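Local coordinates for odorant-binding protein 2a (Homo sapiens, PDB 4RUN) that binds and transports small hydrophobic volatile molecules, with higher affinity for aldehydes and large fatty acids, at residues 28-38 against 49-57; 15-23 against 137-147. The protein carries 2 engineered substitutions. All coordinates share one frame; numbering follows the deposited sequence.

Contact 1: 28-38 against 49-57; sequences DRRPRKVSPVK and ATFTFMRED. With FLC (citrate anion), chain C.
Arg55 reaches Arg29 by a chain that first runs out with CG opposite its own backbone N and then bends at chi3 (-90°), which brings NE to 2.9 Å from the carbonyl O of Arg29. The two guanidinium groups lie face over face, their planes 30° apart, with Arg55 CZ above the middle of the Arg29 group; Phe53 CE2 covers the opposite face of Arg55. A citrate at their edges, most likely from the crystallisation liquor, probably offsets their like charges: Arg55 NH2 donates to its OHB at 3.0 Å, and Arg29 NE reaches its OB2 more weakly. Lys62, Lys82 and Tyr78 are also hydrogen-bonded to it.

Where the strand is interrupted, Ser35 does the joining. Its OG, set between its own N and carbonyl carbon (chi1 69°), accepts from the backbone N of Thr52 at 2.8 Å, while Ser35 N donates to Thr52 O at 2.9 Å. The register slips by one residue across this break, from the pair Val34-Phe53 to the pair Lys38-Thr50. There Lys38 O is gripped twice, by Thr50 N at 2.9 Å and by Thr50 OG1 at 3.2 Å, from opposite faces of its plane. At the far end Arg32 NH1 donates to Glu56 O.

The segments make up much of the antiparallel hairpin of strands 33-41 and 47-55 in the lipocalin beta barrel, with residues leading in and out. Strand 58-66 flanks it through Ile60, touched by Phe53 and Arg55, and strand 12-21 adjoins the other side, where Val37 packs on Val16 and is backbone hydrogen-bonded to Trp14.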
loop_
_atom_site.group_PDB
_atom_site.type_symbol
_atom_site.label_atom_id
_atom_site.label_comp_id
_atom_site.label_asym_id
_atom_site.label_seq_id
_atom_site.Cartn_x
_atom_site.Cartn_y
_atom_site.Cartn_z
ATOM N N ASP A 28 12.840 -7.881 -9.324
ATOM C CA ASP A 28 13.473 -8.462 -8.134
ATOM C C ASP A 28 12.921 -7.859 -6.831
ATOM O O ASP A 28 12.919 -8.501 -5.789
ATOM C CB ASP A 28 15.018 -8.377 -8.221
ATOM C CG ASP A 28 15.611 -7.093 -7.604
ATOM O OD1 ASP A 28 14.859 -6.250 -7.086
ATOM O OD2 ASP A 28 16.859 -6.931 -7.622
ATOM N N ARG A 29 12.408 -6.639 -6.905
ATOM C CA ARG A 29 12.021 -5.889 -5.715
ATOM C C ARG A 29 10.576 -6.122 -5.250
ATOM O O ARG A 29 10.196 -5.666 -4.177
ATOM C CB ARG A 29 12.207 -4.396 -5.972
ATOM C CG ARG A 29 12.682 -3.653 -4.754
ATOM C CD ARG A 29 13.012 -2.200 -5.025
ATOM N NE ARG A 29 12.895 -1.494 -3.753
ATOM C CZ ARG A 29 13.842 -1.447 -2.824
ATOM N NH1 ARG A 29 15.024 -2.022 -3.026
ATOM N NH2 ARG A 29 13.607 -0.796 -1.692
ATOM N N ARG A 30 9.766 -6.811 -6.050
ATOM C CA ARG A 30 8.355 -7.005 -5.720
ATOM C C ARG A 30 8.087 -7.964 -4.559
ATOM O O ARG A 30 8.621 -9.065 -4.546
ATOM C CB ARG A 30 7.619 -7.586 -6.904
ATOM C CG ARG A 30 7.692 -6.735 -8.146
ATOM C CD ARG A 30 6.878 -7.339 -9.251
ATOM N NE ARG A 30 6.881 -6.468 -10.414
ATOM C CZ ARG A 30 6.024 -6.574 -11.421
ATOM N NH1 ARG A 30 5.093 -7.531 -11.418
ATOM N NH2 ARG A 30 6.101 -5.719 -12.422
ATOM N N PRO A 31 7.230 -7.566 -3.608
ATOM C CA PRO A 31 6.739 -8.454 -2.578
ATOM C C PRO A 31 6.095 -9.732 -3.133
ATOM O O PRO A 31 5.212 -9.644 -3.973
ATOM C CB PRO A 31 5.682 -7.606 -1.876
ATOM C CG PRO A 31 6.107 -6.198 -2.098
ATOM C CD PRO A 31 6.727 -6.195 -3.440
ATOM N N ARG A 32 6.566 -10.897 -2.691
ATOM C CA ARG A 32 5.966 -12.171 -3.051
ATOM C C ARG A 32 4.806 -12.420 -2.134
ATOM O O ARG A 32 3.780 -12.933 -2.554
ATOM C CB ARG A 32 6.930 -13.339 -2.851
ATOM C CG ARG A 32 8.086 -13.408 -3.828
ATOM C CD ARG A 32 9.075 -14.489 -3.403
ATOM N NE ARG A 32 8.412 -15.749 -3.018
ATOM C CZ ARG A 32 8.551 -16.396 -1.848
ATOM N NH1 ARG A 32 9.341 -15.939 -0.883
ATOM N NH2 ARG A 32 7.886 -17.527 -1.633
ATOM N N LYS A 33 5.010 -12.109 -0.860
ATOM C CA LYS A 33 4.035 -12.364 0.180
ATOM C C LYS A 33 3.911 -11.100 0.980
ATOM O O LYS A 33 4.731 -10.223 0.852
ATOM C CB LYS A 33 4.492 -13.513 1.075
ATOM C CG LYS A 33 4.809 -14.786 0.298
ATOM C CD LYS A 33 5.334 -15.906 1.184
ATOM C CE LYS A 33 5.056 -17.263 0.556
ATOM N NZ LYS A 33 5.557 -18.380 1.399
ATOM N N VAL A 34 2.875 -11.007 1.798
ATOM C CA VAL A 34 2.632 -9.817 2.599
ATOM C C VAL A 34 1.693 -10.140 3.761
ATOM O O VAL A 34 0.738 -10.892 3.601
ATOM C CB VAL A 34 2.042 -8.684 1.729
ATOM C CG1 VAL A 34 0.630 -9.034 1.276
ATOM C CG2 VAL A 34 2.056 -7.363 2.488
ATOM N N SER A 35 1.982 -9.582 4.931
ATOM C CA SER A 35 1.162 -9.785 6.119
ATOM C C SER A 35 0.017 -8.787 6.137
ATOM O O SER A 35 -0.042 -7.908 5.282
ATOM C CB SER A 35 2.027 -9.606 7.363
ATOM O OG SER A 35 2.424 -8.249 7.524
ATOM N N PRO A 36 -0.904 -8.908 7.116
ATOM C CA PRO A 36 -1.845 -7.815 7.362
ATOM C C PRO A 36 -1.122 -6.566 7.839
ATOM O O PRO A 36 -0.056 -6.667 8.441
ATOM C CB PRO A 36 -2.748 -8.352 8.482
ATOM C CG PRO A 36 -2.617 -9.832 8.407
ATOM C CD PRO A 36 -1.211 -10.081 7.955
ATOM N N VAL A 37 -1.706 -5.408 7.562
ATOM C CA VAL A 37 -1.150 -4.146 7.988
ATOM C C VAL A 37 -1.895 -3.661 9.224
ATOM O O VAL A 37 -3.109 -3.472 9.187
ATOM C CB VAL A 37 -1.285 -3.093 6.876
ATOM C CG1 VAL A 37 -0.594 -1.796 7.285
ATOM C CG2 VAL A 37 -0.717 -3.626 5.562
ATOM N N LYS A 38 -1.171 -3.475 10.323
ATOM C CA LYS A 38 -1.767 -2.946 11.545
ATOM C C LYS A 38 -1.455 -1.472 11.655
ATOM O O LYS A 38 -0.294 -1.085 11.742
ATOM C CB LYS A 38 -1.281 -3.717 12.774
ATOM C CG LYS A 38 -1.718 -5.177 12.733
ATOM C CD LYS A 38 -1.814 -5.824 14.108
ATOM C CE LYS A 38 -2.461 -7.204 14.012
ATOM N NZ LYS A 38 -2.735 -7.796 15.353
ATOM N N ALA A 49 1.971 2.422 10.679
ATOM C CA ALA A 49 1.588 1.190 10.021
ATOM C C ALA A 49 2.705 0.181 10.220
ATOM O O ALA A 49 3.869 0.508 10.034
ATOM C CB ALA A 49 1.353 1.440 8.540
ATOM N N THR A 50 2.340 -1.046 10.580
ATOM C CA THR A 50 3.309 -2.129 10.783
ATOM C C THR A 50 2.915 -3.325 9.931
ATOM O O THR A 50 1.750 -3.696 9.899
ATOM C CB THR A 50 3.424 -2.556 12.267
ATOM O OG1 THR A 50 2.126 -2.801 12.825
ATOM C CG2 THR A 50 4.109 -1.481 13.068
ATOM N N PHE A 51 3.878 -3.900 9.215
ATOM C CA PHE A 51 3.629 -5.073 8.379
ATOM C C PHE A 51 4.945 -5.728 7.980
ATOM O O PHE A 51 6.025 -5.180 8.201
ATOM C CB PHE A 51 2.857 -4.702 7.114
ATOM C CG PHE A 51 3.557 -3.697 6.259
ATOM C CD1 PHE A 51 3.390 -2.342 6.490
ATOM C CD2 PHE A 51 4.384 -4.099 5.218
ATOM C CE1 PHE A 51 4.036 -1.405 5.707
ATOM C CE2 PHE A 51 5.037 -3.166 4.425
ATOM C CZ PHE A 51 4.864 -1.816 4.674
ATOM N N THR A 52 4.836 -6.917 7.396
ATOM C CA THR A 52 5.987 -7.636 6.880
ATOM C C THR A 52 5.676 -8.126 5.483
ATOM O O THR A 52 4.510 -8.244 5.106
ATOM C CB THR A 52 6.348 -8.835 7.778
ATOM O OG1 THR A 52 5.309 -9.818 7.738
ATOM C CG2 THR A 52 6.546 -8.385 9.208
ATOM N N PHE A 53 6.716 -8.397 4.711
ATOM C CA PHE A 53 6.540 -8.983 3.392
ATOM C C PHE A 53 7.798 -9.706 2.967
ATOM O O PHE A 53 8.868 -9.459 3.507
ATOM C CB PHE A 53 6.178 -7.923 2.363
ATOM C CG PHE A 53 7.238 -6.887 2.143
ATOM C CD1 PHE A 53 7.248 -5.724 2.894
ATOM C CD2 PHE A 53 8.202 -7.060 1.166
ATOM C CE1 PHE A 53 8.208 -4.759 2.688
ATOM C CE2 PHE A 53 9.174 -6.103 0.966
ATOM C CZ PHE A 53 9.174 -4.949 1.727
ATOM N N MET A 54 7.655 -10.620 2.014
ATOM C CA MET A 54 8.787 -11.382 1.520
ATOM C C MET A 54 9.223 -10.820 0.185
ATOM O O MET A 54 8.430 -10.658 -0.716
ATOM C CB MET A 54 8.442 -12.863 1.347
ATOM C CG MET A 54 8.078 -13.609 2.624
ATOM S SD MET A 54 9.510 -13.982 3.620
ATOM C CE MET A 54 10.499 -14.934 2.467
ATOM N N ARG A 55 10.505 -10.549 0.077
ATOM C CA ARG A 55 11.097 -10.100 -1.150
ATOM C C ARG A 55 12.151 -11.159 -1.465
ATOM O O ARG A 55 13.226 -11.175 -0.859
ATOM C CB ARG A 55 11.690 -8.713 -0.924
ATOM C CG ARG A 55 12.124 -7.977 -2.170
ATOM C CD ARG A 55 12.772 -6.642 -1.810
ATOM N NE ARG A 55 11.824 -5.537 -1.743
ATOM C CZ ARG A 55 11.947 -4.457 -0.969
ATOM N NH1 ARG A 55 12.968 -4.321 -0.134
ATOM N NH2 ARG A 55 11.011 -3.503 -1.010
ATOM N N GLU A 56 11.812 -12.055 -2.390
ATOM C CA GLU A 56 12.585 -13.277 -2.657
ATOM C C GLU A 56 12.548 -14.155 -1.408
ATOM O O GLU A 56 11.474 -14.386 -0.878
ATOM C CB GLU A 56 13.999 -12.943 -3.136
ATOM C CG GLU A 56 13.991 -12.117 -4.411
ATOM C CD GLU A 56 15.268 -11.331 -4.635
ATOM O OE1 GLU A 56 15.636 -10.612 -3.688
ATOM O OE2 GLU A 56 15.890 -11.416 -5.733
ATOM N N ASP A 57 13.689 -14.616 -0.914
ATOM C CA ASP A 57 13.718 -15.410 0.319
ATOM C C ASP A 57 13.830 -14.552 1.586
ATOM O O ASP A 57 13.951 -15.088 2.681
ATOM C CB ASP A 57 14.864 -16.444 0.268
ATOM C CG ASP A 57 14.441 -17.768 -0.375
ATOM O OD1 ASP A 57 13.291 -17.871 -0.858
ATOM O OD2 ASP A 57 15.257 -18.717 -0.389
HETATM C CAC FLC C . 8.546 1.080 1.732
HETATM C CA FLC C . 8.553 0.725 0.250
HETATM C CB FLC C . 9.937 0.381 -0.309
HETATM C CBC FLC C . 9.836 0.215 -1.819
HETATM C CG FLC C . 10.944 1.510 -0.074
HETATM C CGC FLC C . 11.874 1.411 1.131
HETATM O OA1 FLC C . 8.289 2.254 2.096
HETATM O OA2 FLC C . 8.787 0.173 2.557
HETATM O OB1 FLC C . 9.680 1.236 -2.539
HETATM O OB2 FLC C . 9.935 -0.930 -2.320
HETATM O OG1 FLC C . 13.011 0.884 0.983
HETATM O OG2 FLC C . 11.488 1.920 2.215
HETATM O OHB FLC C . 10.422 -0.844 0.264
#

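Contact 2: 15-23 against 137-147; sequences YVKAMVVDK and LSEEDIFMPLQ
Phe143 offers one ring face to Met19, whose CB stands over it 4.0 Å from the centroid, while Val21 CG2 meets the ring edge in its plane. A second flat pair closes the far end: the amide of Gln147 stands perpendicular to the Tyr15 ring, with CD at the ring's edge. This is the lipocalin arrangement in which the chain, having passed helix 122-134, returns along the first strand of the barrel.

Met19 CG lies trans to the backbone N (chi1 -173°) and the chain stays extended beyond it, which lays SD along the ring in an oblique Met-aromatic contact. Under the two side chains the backbones form an antiparallel hydrogen-bonded pair: Met19 N lies 2.8 Å from Phe143 O, and Phe143 N 2.9 Å from Met19 O. On the other side of the sheet Val20 spreads its methyls, CG1 against Leu137 CD1 and CG2 against Ile142 CG1, and helix 122-134 comes over this side, Val132 touching Val20 and Leu125 touching Ala18.

Gln147 NE2 donates to Val16 O at 2.7 Å, from above the carbonyl plane, and its OE1 takes a weak bond from Val16 N. Shortened to alanine, this position would probably leave both backbone atoms of Val16 without these partners and remove the group packed at this Tyr15 ring edge.

At the opposite end Lys23 NZ makes a salt bridge with Asp141 OD2 at 2.8 Å and a long one with Glu140. A water finishes the join, donating to Val21 O at 2.7 Å and to Asp141 OD2 at 2.8 Å while accepting from Ser138 N.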
loop_
_atom_site.group_PDB
_atom_site.type_symbol
_atom_site.label_atom_id
_atom_site.label_comp_id
_atom_site.label_asym_id
_atom_site.label_seq_id
_atom_site.Cartn_x
_atom_site.Cartn_y
_atom_site.Cartn_z
ATOM N N TYR A 15 -5.771 -5.334 4.754
ATOM C CA TYR A 15 -5.229 -6.394 3.953
ATOM C C TYR A 15 -4.886 -5.828 2.586
ATOM O O TYR A 15 -5.713 -5.148 1.968
ATOM C CB TYR A 15 -6.248 -7.519 3.808
ATOM C CG TYR A 15 -6.539 -8.237 5.096
ATOM C CD1 TYR A 15 -5.751 -9.312 5.500
ATOM C CD2 TYR A 15 -7.590 -7.839 5.925
ATOM C CE1 TYR A 15 -5.998 -9.970 6.691
ATOM C CE2 TYR A 15 -7.853 -8.496 7.119
ATOM C CZ TYR A 15 -7.051 -9.562 7.497
ATOM O OH TYR A 15 -7.278 -10.228 8.684
ATOM N N VAL A 16 -3.668 -6.115 2.126
ATOM C CA VAL A 16 -3.188 -5.694 0.814
ATOM C C VAL A 16 -3.532 -6.769 -0.208
ATOM O O VAL A 16 -2.997 -7.871 -0.159
ATOM C CB VAL A 16 -1.670 -5.501 0.823
ATOM C CG1 VAL A 16 -1.202 -5.066 -0.550
ATOM C CG2 VAL A 16 -1.241 -4.511 1.911
ATOM N N LYS A 17 -4.418 -6.441 -1.139
ATOM C CA LYS A 17 -4.998 -7.436 -2.047
ATOM C C LYS A 17 -4.384 -7.389 -3.432
ATOM O O LYS A 17 -4.353 -8.382 -4.144
ATOM C CB LYS A 17 -6.497 -7.195 -2.149
ATOM C CG LYS A 17 -7.197 -7.164 -0.800
ATOM C CD LYS A 17 -8.649 -6.776 -0.947
ATOM C CE LYS A 17 -9.397 -7.100 0.323
ATOM N NZ LYS A 17 -10.823 -6.682 0.284
ATOM N N ALA A 18 -3.900 -6.225 -3.825
ATOM C CA ALA A 18 -3.229 -6.095 -5.099
ATOM C C ALA A 18 -2.269 -4.957 -4.994
ATOM O O ALA A 18 -2.393 -4.119 -4.103
ATOM C CB ALA A 18 -4.225 -5.836 -6.208
ATOM N N MET A 19 -1.316 -4.933 -5.913
ATOM C CA MET A 19 -0.213 -4.000 -5.872
ATOM C C MET A 19 0.165 -3.600 -7.306
ATOM O O MET A 19 0.029 -4.407 -8.223
ATOM C CB MET A 19 0.906 -4.694 -5.134
ATOM C CG MET A 19 2.109 -3.848 -4.814
ATOM S SD MET A 19 2.956 -4.492 -3.344
ATOM C CE MET A 19 4.234 -3.222 -3.285
ATOM N N VAL A 20 0.607 -2.357 -7.501
ATOM C CA VAL A 20 1.042 -1.841 -8.819
ATOM C C VAL A 20 2.168 -0.880 -8.558
ATOM O O VAL A 20 2.190 -0.187 -7.530
ATOM C CB VAL A 20 -0.088 -1.148 -9.638
ATOM C CG1 VAL A 20 -0.405 0.247 -9.125
ATOM C CG2 VAL A 20 0.252 -1.073 -11.120
ATOM N N VAL A 21 3.094 -0.847 -9.510
ATOM C CA VAL A 21 4.349 -0.133 -9.384
ATOM C C VAL A 21 4.699 0.529 -10.715
ATOM O O VAL A 21 4.326 0.017 -11.759
ATOM C CB VAL A 21 5.472 -1.116 -9.045
ATOM C CG1 VAL A 21 5.426 -1.493 -7.569
ATOM C CG2 VAL A 21 5.412 -2.362 -9.945
ATOM N N ASP A 22 5.420 1.648 -10.701
ATOM C CA ASP A 22 5.832 2.245 -11.965
ATOM C C ASP A 22 6.805 1.330 -12.694
ATOM O O ASP A 22 7.368 0.401 -12.112
ATOM C CB ASP A 22 6.367 3.677 -11.784
ATOM C CG ASP A 22 7.576 3.765 -10.886
ATOM O OD1 ASP A 22 8.508 2.948 -11.023
ATOM O OD2 ASP A 22 7.629 4.711 -10.068
ATOM N N LYS A 23 6.953 1.557 -13.987
ATOM C CA LYS A 23 7.875 0.782 -14.810
ATOM C C LYS A 23 9.372 0.822 -14.483
ATOM O O LYS A 23 10.113 0.023 -15.051
ATOM C CB LYS A 23 7.651 1.095 -16.285
ATOM C CG LYS A 23 6.335 0.512 -16.744
ATOM C CD LYS A 23 6.259 0.312 -18.242
ATOM C CE LYS A 23 4.946 -0.389 -18.586
ATOM N NZ LYS A 23 4.957 -1.843 -18.247
ATOM N N LEU A 137 -0.241 4.597 -14.678
ATOM C CA LEU A 137 0.364 3.278 -14.435
ATOM C C LEU A 137 -0.283 2.219 -15.352
ATOM O O LEU A 137 -1.258 2.512 -16.049
ATOM C CB LEU A 137 0.257 2.892 -12.943
ATOM C CG LEU A 137 1.014 3.785 -11.940
ATOM C CD1 LEU A 137 0.621 3.502 -10.493
ATOM C CD2 LEU A 137 2.526 3.677 -12.121
ATOM N N SER A 138 0.283 1.012 -15.376
ATOM C CA SER A 138 -0.091 -0.011 -16.366
ATOM C C SER A 138 -0.650 -1.297 -15.765
ATOM O O SER A 138 -0.203 -1.744 -14.707
ATOM C CB SER A 138 1.137 -0.347 -17.213
ATOM O OG SER A 138 0.829 -1.274 -18.241
ATOM N N GLU A 139 -1.608 -1.893 -16.473
ATOM C CA GLU A 139 -2.303 -3.119 -16.050
ATOM C C GLU A 139 -1.372 -4.308 -15.866
ATOM O O GLU A 139 -1.522 -5.098 -14.938
ATOM C CB GLU A 139 -3.393 -3.492 -17.078
ATOM C CG GLU A 139 -2.910 -4.039 -18.415
ATOM C CD GLU A 139 -3.936 -3.812 -19.502
ATOM O OE1 GLU A 139 -3.686 -2.960 -20.377
ATOM O OE2 GLU A 139 -5.008 -4.448 -19.454
ATOM N N GLU A 140 -0.398 -4.415 -16.759
ATOM C CA GLU A 140 0.501 -5.552 -16.821
ATOM C C GLU A 140 1.529 -5.477 -15.699
ATOM O O GLU A 140 2.211 -6.453 -15.424
ATOM C CB GLU A 140 1.186 -5.580 -18.202
ATOM C CG GLU A 140 2.287 -4.548 -18.382
ATOM C CD GLU A 140 2.330 -3.999 -19.793
ATOM O OE1 GLU A 140 1.752 -2.919 -20.052
ATOM O OE2 GLU A 140 2.933 -4.670 -20.651
ATOM N N ASP A 141 1.641 -4.317 -15.058
ATOM C CA ASP A 141 2.453 -4.191 -13.859
ATOM C C ASP A 141 1.595 -4.337 -12.574
ATOM O O ASP A 141 2.007 -3.875 -11.502
ATOM C CB ASP A 141 3.173 -2.842 -13.830
ATOM C CG ASP A 141 4.105 -2.636 -15.019
ATOM O OD1 ASP A 141 4.938 -3.520 -15.305
ATOM O OD2 ASP A 141 3.999 -1.582 -15.674
ATOM N N ILE A 142 0.400 -4.931 -12.677
ATOM C CA ILE A 142 -0.409 -5.210 -11.493
ATOM C C ILE A 142 -0.172 -6.647 -11.071
ATOM O O ILE A 142 -0.332 -7.566 -11.855
ATOM C CB ILE A 142 -1.923 -5.003 -11.711
ATOM C CG1 ILE A 142 -2.210 -3.552 -12.095
ATOM C CG2 ILE A 142 -2.700 -5.383 -10.445
ATOM C CD1 ILE A 142 -3.667 -3.257 -12.373
ATOM N N PHE A 143 0.180 -6.832 -9.811
ATOM C CA PHE A 143 0.515 -8.145 -9.289
ATOM C C PHE A 143 -0.127 -8.258 -7.906
ATOM O O PHE A 143 -0.476 -7.249 -7.272
ATOM C CB PHE A 143 2.047 -8.346 -9.310
ATOM C CG PHE A 143 2.805 -7.457 -8.364
ATOM C CD1 PHE A 143 3.252 -6.206 -8.771
ATOM C CD2 PHE A 143 3.105 -7.883 -7.073
ATOM C CE1 PHE A 143 3.968 -5.396 -7.898
ATOM C CE2 PHE A 143 3.822 -7.078 -6.195
ATOM C CZ PHE A 143 4.259 -5.836 -6.607
ATOM N N MET A 144 -0.337 -9.491 -7.470
ATOM C CA MET A 144 -1.115 -9.748 -6.271
ATOM C C MET A 144 -0.348 -10.634 -5.322
ATOM O O MET A 144 -0.317 -11.859 -5.471
ATOM C CB MET A 144 -2.440 -10.388 -6.654
ATOM C CG MET A 144 -3.223 -9.544 -7.646
ATOM S SD MET A 144 -4.349 -10.616 -8.524
ATOM C CE MET A 144 -5.392 -11.158 -7.169
ATOM N N PRO A 145 0.284 -10.019 -4.328
ATOM C CA PRO A 145 1.106 -10.878 -3.487
ATOM C C PRO A 145 0.285 -11.809 -2.611
ATOM O O PRO A 145 -0.892 -11.565 -2.379
ATOM C CB PRO A 145 1.917 -9.889 -2.654
ATOM C CG PRO A 145 1.125 -8.636 -2.657
ATOM C CD PRO A 145 0.375 -8.599 -3.959
ATOM N N LEU A 146 0.896 -12.902 -2.182
ATOM C CA LEU A 146 0.235 -13.877 -1.330
ATOM C C LEU A 146 0.002 -13.265 0.032
ATOM O O LEU A 146 0.913 -12.659 0.591
ATOM C CB LEU A 146 1.107 -15.102 -1.195
ATOM C CG LEU A 146 1.037 -16.068 -2.369
ATOM C CD1 LEU A 146 2.056 -17.179 -2.114
ATOM C CD2 LEU A 146 -0.382 -16.600 -2.583
ATOM N N GLN A 147 -1.222 -13.372 0.548
ATOM C CA GLN A 147 -1.518 -12.845 1.874
ATOM C C GLN A 147 -1.170 -13.891 2.912
ATOM O O GLN A 147 -1.560 -15.044 2.779
ATOM C CB GLN A 147 -2.975 -12.436 2.003
ATOM C CG GLN A 147 -3.179 -11.391 3.105
ATOM C CD GLN A 147 -3.143 -9.971 2.576
ATOM O OE1 GLN A 147 -2.422 -9.103 3.100
ATOM N NE2 GLN A 147 -3.935 -9.714 1.534
HETATM O O HOH W 1 3.099 0.473 -14.083
#

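The centres of the two contacts lie about 12 Å apart, within one lipocalin sheet, and they meet through strand 146-147, which runs parallel to strand 33-41. Val34 N probably donates to Leu146 O (2.8 Å), and Leu146 N probably donates to Arg32 O (2.9 Å), so the hairpin of contact 1 is edged by the returning chain of contact 2. Farther along, Arg30 NH1 packs against Phe143 CD1 at 3.5 Å, and Pro31 touches both Met19 and Phe143, joining the loop before the hairpin to the Met19-Phe143 pair. The citrate meets contact 1 directly; contact 2 comes near it at Met19, whose CE lies 6.2 Å from citrate OB2, while its Val20 side meets helix 122-134.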